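Local structure of gingipain R2 Pro-Domain (Porphyromonas gingivalis, 4IEF) at residues G130-L135 and P153-P158. The protein is the N-terminal prodomain of an arginine-specific cysteine protease, and probably keeps the protease latent until it is cleaved away. Sequence-based numbering, arbitrary orientation.
Sequences GEIATL and PLQYNP
Gln155 reaches across to the loop 130-132 and ties itself to that backbone through both ends of its side-chain amide. Its CB already points toward the loop. Gln155 CG, anti to the carbonyl carbon (chi1 -56°), lies 3.8 Å from CG2 of Ile132, and the chain then bends at chi2 before the amide begins. CD passes the same methyl at a similar distance, and there the flat group divides. Gln155 OE1 accepts from the backbone N of Gly130 at 3.1 Å; the donor lies in the carbonyl plane, on a lone pair. Gln155 NE2 gives a hydrogen to Glu131 O, also at 3.1 Å, but this bond is less well directed: it meets the carbonyl from above its plane, with a C=O...N angle of 107°. NE2 also bonds to Ala152 O, on its own strand, so the amide nitrogen serves both sides of the contact.

Glutamine suits the site because one amide supplies an acceptor and a donor on an arm long enough to span the gap. Gly130 has a positive phi, and at its backbone angles a CB would press on the preceding carbonyl oxygen. Ile132, whose side chain crosses that of Gln155 at about a right angle, sets its CG2 3.5 Å from Gln155 NE2 and lies against Tyr166 of strand 162-176 and Val85 of strand 79-93. Glu131 contributes its carbonyl, while its CB points away from Gln155.

The contact sits at the open end of the antiparallel hairpin formed by strands 133-141 and 144-157, where, just past the backbone pairing of Ile132 with Ala152, Gln155 adds side-chain bonds to the loop. With an N-H at its oxygen and two carbonyls at its nitrogen, the amide is probably restrained from flipping, and the buried glutamine ties the largely exposed loop to the sheet through neutral hydrogen bonds.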
loop_
_atom_site.group_PDB
_atom_site.type_symbol
_atom_site.label_atom_id
_atom_site.label_comp_id
_atom_site.label_asym_id
_atom_site.label_seq_id
_atom_site.Cartn_x
_atom_site.Cartn_y
_atom_site.Cartn_z
ATOM N N GLY A 130 6.610 26.911 -16.614
ATOM C CA GLY A 130 7.179 28.182 -16.173
ATOM C C GLY A 130 8.322 28.021 -15.196
ATOM O O GLY A 130 9.401 28.576 -15.409
ATOM N N GLU A 131 8.089 27.264 -14.107
ATOM C CA GLU A 131 9.081 26.977 -13.063
ATOM C C GLU A 131 9.739 25.627 -13.333
ATOM O O GLU A 131 9.052 24.671 -13.696
ATOM C CB GLU A 131 8.440 26.972 -11.651
ATOM C CG GLU A 131 7.644 28.200 -11.226
ATOM C CD GLU A 131 8.297 29.568 -11.277
ATOM O OE1 GLU A 131 7.635 30.520 -11.753
ATOM O OE2 GLU A 131 9.439 29.709 -10.783
ATOM N N ILE A 132 11.056 25.543 -13.144
ATOM C CA ILE A 132 11.789 24.293 -13.368
ATOM C C ILE A 132 11.862 23.484 -12.058
ATOM O O ILE A 132 12.242 22.312 -12.095
ATOM C CB ILE A 132 13.188 24.502 -14.031
ATOM C CG1 ILE A 132 14.181 25.234 -13.115
ATOM C CG2 ILE A 132 13.064 25.191 -15.400
ATOM C CD1 ILE A 132 15.631 24.944 -13.433
ATOM N N ALA A 133 11.458 24.097 -10.917
ATOM C CA ALA A 133 11.433 23.455 -9.603
ATOM C C ALA A 133 10.341 24.048 -8.705
ATOM O O ALA A 133 10.225 25.272 -8.586
ATOM C CB ALA A 133 12.784 23.571 -8.924
ATOM N N THR A 134 9.528 23.170 -8.093
ATOM C CA THR A 134 8.445 23.551 -7.178
ATOM C C THR A 134 8.407 22.634 -5.945
ATOM O O THR A 134 9.060 21.586 -5.921
ATOM C CB THR A 134 7.066 23.507 -7.875
ATOM O OG1 THR A 134 6.738 22.150 -8.205
ATOM C CG2 THR A 134 6.952 24.452 -9.086
ATOM N N LEU A 135 7.611 23.024 -4.943
ATOM C CA LEU A 135 7.351 22.235 -3.745
ATOM C C LEU A 135 5.872 21.914 -3.674
ATOM O O LEU A 135 5.042 22.784 -3.956
ATOM C CB LEU A 135 7.787 22.962 -2.456
ATOM C CG LEU A 135 9.286 23.050 -2.154
ATOM C CD1 LEU A 135 9.538 24.023 -1.039
ATOM C CD2 LEU A 135 9.873 21.696 -1.777
ATOM N N PRO A 153 12.021 19.426 -15.860
ATOM C CA PRO A 153 13.154 19.640 -16.774
ATOM C C PRO A 153 12.775 19.825 -18.244
ATOM O O PRO A 153 13.666 19.937 -19.093
ATOM C CB PRO A 153 13.975 18.366 -16.594
ATOM C CG PRO A 153 12.959 17.318 -16.310
ATOM C CD PRO A 153 11.843 17.985 -15.566
ATOM N N LEU A 154 11.472 19.843 -18.548
ATOM C CA LEU A 154 11.003 20.029 -19.911
ATOM C C LEU A 154 10.110 21.274 -19.960
ATOM O O LEU A 154 9.010 21.288 -19.404
ATOM C CB LEU A 154 10.288 18.764 -20.435
ATOM C CG LEU A 154 11.134 17.478 -20.502
ATOM C CD1 LEU A 154 10.273 16.281 -20.769
ATOM C CD2 LEU A 154 12.233 17.573 -21.564
ATOM N N GLN A 155 10.645 22.343 -20.563
ATOM C CA GLN A 155 9.980 23.639 -20.706
ATOM C C GLN A 155 9.702 23.862 -22.193
ATOM O O GLN A 155 10.611 23.749 -23.012
ATOM C CB GLN A 155 10.821 24.767 -20.087
ATOM C CG GLN A 155 11.180 24.557 -18.604
ATOM C CD GLN A 155 10.035 24.744 -17.633
ATOM O OE1 GLN A 155 9.207 25.649 -17.769
ATOM N NE2 GLN A 155 10.000 23.920 -16.591
ATOM N N TYR A 156 8.435 24.094 -22.550
ATOM C CA TYR A 156 8.038 24.201 -23.948
ATOM C C TYR A 156 7.196 25.426 -24.226
ATOM O O TYR A 156 6.181 25.667 -23.561
ATOM C CB TYR A 156 7.273 22.921 -24.363
ATOM C CG TYR A 156 6.735 22.894 -25.779
ATOM C CD1 TYR A 156 7.591 22.774 -26.870
ATOM C CD2 TYR A 156 5.365 22.908 -26.026
ATOM C CE1 TYR A 156 7.099 22.716 -28.174
ATOM C CE2 TYR A 156 4.859 22.846 -27.324
ATOM C CZ TYR A 156 5.731 22.748 -28.395
ATOM O OH TYR A 156 5.229 22.681 -29.675
ATOM N N ASN A 157 7.635 26.190 -25.235
ATOM C CA ASN A 157 6.939 27.356 -25.751
ATOM C C ASN A 157 6.126 26.873 -26.960
ATOM O O ASN A 157 6.727 26.462 -27.954
ATOM C CB ASN A 157 7.918 28.487 -26.105
ATOM C CG ASN A 157 7.258 29.813 -26.437
ATOM O OD1 ASN A 157 6.275 29.896 -27.190
ATOM N ND2 ASN A 157 7.805 30.893 -25.901
ATOM N N PRO A 158 4.772 26.844 -26.875
ATOM C CA PRO A 158 3.969 26.312 -27.995
ATOM C C PRO A 158 3.945 27.178 -29.259
ATOM O O PRO A 158 3.812 26.633 -30.355
ATOM C CB PRO A 158 2.561 26.205 -27.404
ATOM C CG PRO A 158 2.715 26.361 -25.932
ATOM C CD PRO A 158 3.906 27.237 -25.747
#